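PDB 2PBP: enoyl-CoA hydratase subunit I from Geobacillus kaustophilus, which catalyses the reversible hydration of enoyl-CoA thioesters in beta-oxidation, as a member of the crotonase-like enoyl-CoA hydratase/isomerase family. Local coordinates for the interface of chains A and B. Residues are numbered along the deposited sequence; one frame, centred on the assembly and turned at random. Chains: chain A/B, Enoyl-CoA hydratase subunit I.

The interface of chains A and B. Residues chain A 205, 208-209, 212; chain B 157, 160-161.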
ATOM      1  N   LEU A 205       3.352  -3.936  13.947  1.00  4.54           N
ATOM      2  CA  LEU A 205       2.113  -3.345  13.435  1.00  4.50           C
ATOM      3  C   LEU A 205       2.167  -1.816  13.507  1.00  5.11           C
ATOM      4  O   LEU A 205       1.721  -1.119  12.595  1.00  4.80           O
ATOM      5  CB  LEU A 205       0.893  -3.844  14.218  1.00  4.50           C
ATOM      6  CG  LEU A 205       0.574  -5.341  14.197  1.00  4.76           C
ATOM      7  CD1 LEU A 205      -0.881  -5.547  14.619  1.00  4.52           C
ATOM      8  CD2 LEU A 205       0.798  -5.913  12.808  1.00  4.93           C
ATOM      9  N   ILE A 208       4.732  -0.443  10.898  1.00  3.78           N
ATOM     10  CA  ILE A 208       4.256  -0.687   9.539  1.00  6.27           C
ATOM     11  C   ILE A 208       3.211   0.383   9.233  1.00  6.18           C
ATOM     12  O   ILE A 208       3.191   0.968   8.146  1.00  3.65           O
ATOM     13  CB  ILE A 208       3.595  -2.088   9.396  1.00  6.67           C
ATOM     14  CG1 ILE A 208       4.675  -3.160   9.226  1.00 10.65           C
ATOM     15  CG2 ILE A 208       2.626  -2.087   8.213  1.00  4.96           C
ATOM     16  CD1 ILE A 208       5.603  -3.049   7.987  1.00 13.93           C
ATOM     17  N   LYS A 209       2.339   0.626  10.206  1.00  6.21           N
ATOM     18  CA  LYS A 209       1.294   1.625  10.055  1.00  5.59           C
ATOM     19  C   LYS A 209       1.914   3.001   9.802  1.00  6.04           C
ATOM     20  O   LYS A 209       1.439   3.749   8.947  1.00  5.48           O
ATOM     21  CB  LYS A 209       0.409   1.655  11.307  1.00  6.35           C
ATOM     22  CG  LYS A 209      -0.633   2.761  11.300  1.00  8.82           C
ATOM     23  CD  LYS A 209      -1.589   2.637  12.482  1.00  5.45           C
ATOM     24  CE  LYS A 209      -2.444   3.886  12.606  1.00  9.14           C
ATOM     25  NZ  LYS A 209      -3.492   3.753  13.662  1.00  6.33           N
ATOM     26  N   VAL A 212       3.129   3.139   6.267  1.00  5.43           N
ATOM     27  CA  VAL A 212       2.017   3.247   5.334  1.00  6.04           C
ATOM     28  C   VAL A 212       1.460   4.669   5.321  1.00  8.09           C
ATOM     29  O   VAL A 212       1.062   5.175   4.272  1.00  8.57           O
ATOM     30  CB  VAL A 212       0.891   2.246   5.688  1.00  2.66           C
ATOM     31  CG1 VAL A 212      -0.351   2.529   4.852  1.00  5.71           C
ATOM     32  CG2 VAL A 212       1.376   0.830   5.436  1.00  3.70           C
TER
ATOM     33  N   LEU B 157      -2.684  -2.248   4.516  1.00  7.20           N
ATOM     34  CA  LEU B 157      -2.467  -2.637   5.908  1.00  7.84           C
ATOM     35  C   LEU B 157      -2.962  -4.047   6.197  1.00  7.71           C
ATOM     36  O   LEU B 157      -2.388  -4.757   7.021  1.00  6.97           O
ATOM     37  CB  LEU B 157      -3.121  -1.628   6.855  1.00  7.08           C
ATOM     38  CG  LEU B 157      -2.356  -0.302   6.961  1.00  6.12           C
ATOM     39  CD1 LEU B 157      -3.150   0.698   7.787  1.00  8.21           C
ATOM     40  CD2 LEU B 157      -0.982  -0.558   7.585  1.00  6.24           C
ATOM     41  N   LEU B 160      -0.111  -6.213   4.829  1.00  4.84           N
ATOM     42  CA  LEU B 160       1.128  -5.979   5.563  1.00  3.65           C
ATOM     43  C   LEU B 160       1.065  -6.436   7.020  1.00  5.33           C
ATOM     44  O   LEU B 160       2.040  -6.968   7.547  1.00  7.97           O
ATOM     45  CB  LEU B 160       1.496  -4.492   5.492  1.00  3.08           C
ATOM     46  CG  LEU B 160       1.834  -3.983   4.086  1.00  5.67           C
ATOM     47  CD1 LEU B 160       1.834  -2.463   4.065  1.00  5.28           C
ATOM     48  CD2 LEU B 160       3.196  -4.532   3.661  1.00  4.65           C
ATOM     49  N   TRP B 161      -0.083  -6.239   7.662  1.00  5.98           N
ATOM     50  CA  TRP B 161      -0.250  -6.631   9.062  1.00  5.31           C
ATOM     51  C   TRP B 161      -0.430  -8.136   9.280  1.00  7.69           C
ATOM     52  O   TRP B 161      -0.007  -8.669  10.306  1.00  7.05           O
ATOM     53  CB  TRP B 161      -1.448  -5.906   9.679  1.00  3.29           C
ATOM     54  CG  TRP B 161      -1.198  -4.487  10.109  1.00  6.05           C
ATOM     55  CD1 TRP B 161       0.009  -3.849  10.212  1.00  5.46           C
ATOM     56  CD2 TRP B 161      -2.183  -3.559  10.569  1.00  6.35           C
ATOM     57  NE1 TRP B 161      -0.166  -2.581  10.716  1.00  5.71           N
ATOM     58  CE2 TRP B 161      -1.504  -2.376  10.946  1.00  6.80           C
ATOM     59  CE3 TRP B 161      -3.577  -3.611  10.710  1.00  5.81           C
ATOM     60  CZ2 TRP B 161      -2.171  -1.256  11.450  1.00  6.94           C
ATOM     61  CZ3 TRP B 161      -4.242  -2.498  11.211  1.00  5.71           C
ATOM     62  CH2 TRP B 161      -3.536  -1.335  11.576  1.00  4.10           C
TER
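The indole nitrogen NE1 of B:Trp161 donates a hydrogen bond of 3.0 Å to the backbone carbonyl oxygen O of A:Leu205, and around this polar link two helices, 202-217 of chain A and 153-162 of chain B, pack mostly apolar side chains against one another. The bond is bent, with 139° at the hydrogen, and the oxygen lies out of the indole plane rather than straight ahead of the N-H; the nitrogen in turn is tilted 16° from the carbonyl plane. A:Leu205 thus meets the ring twice, because its side chain also lies over one indole face toward the rim, crossing it at about a right angle, with methyl CD2 3.4 Å from CD1 of B:Trp161. The opposite face is backed by methyl CD2 of B:Leu157, one helical turn earlier in the same chain, so a leucine of each subunit lies against each face, both offset toward the rim. On the B:Leu157 side of the ring, beside CD1, A:Ile208 turns its CG2 branch, set anti to the backbone N by a chi1 of -81° for CG1, against both B:Trp161 and B:Leu160, reaching CD1 of the indole at 3.7 Å and CB of the leucine at 3.8 Å. The benzo carbon CZ2 of B:Trp161 lies 3.9 Å from CB of A:Lys209, with CD also beside it, and the extended chain carries its side-chain nitrogen NZ away from the ring. A phenylalanine in place of B:Trp161 would probably leave the A:Leu205 carbonyl without its indole partner and thin the contact with A:Lys209. This is a worked case of one aromatic side chain joining directional bonding to shape fitting, although the patch is part of a larger interface between identical chains and does not itself establish the biological oligomer. Farther along, A:Val212 closes the apolar seam: its CG2 methyl touches two leucines of chain B, tightly against CD2 of B:Leu157 at 3.5 Å and 3.6 Å from CD1 of B:Leu160.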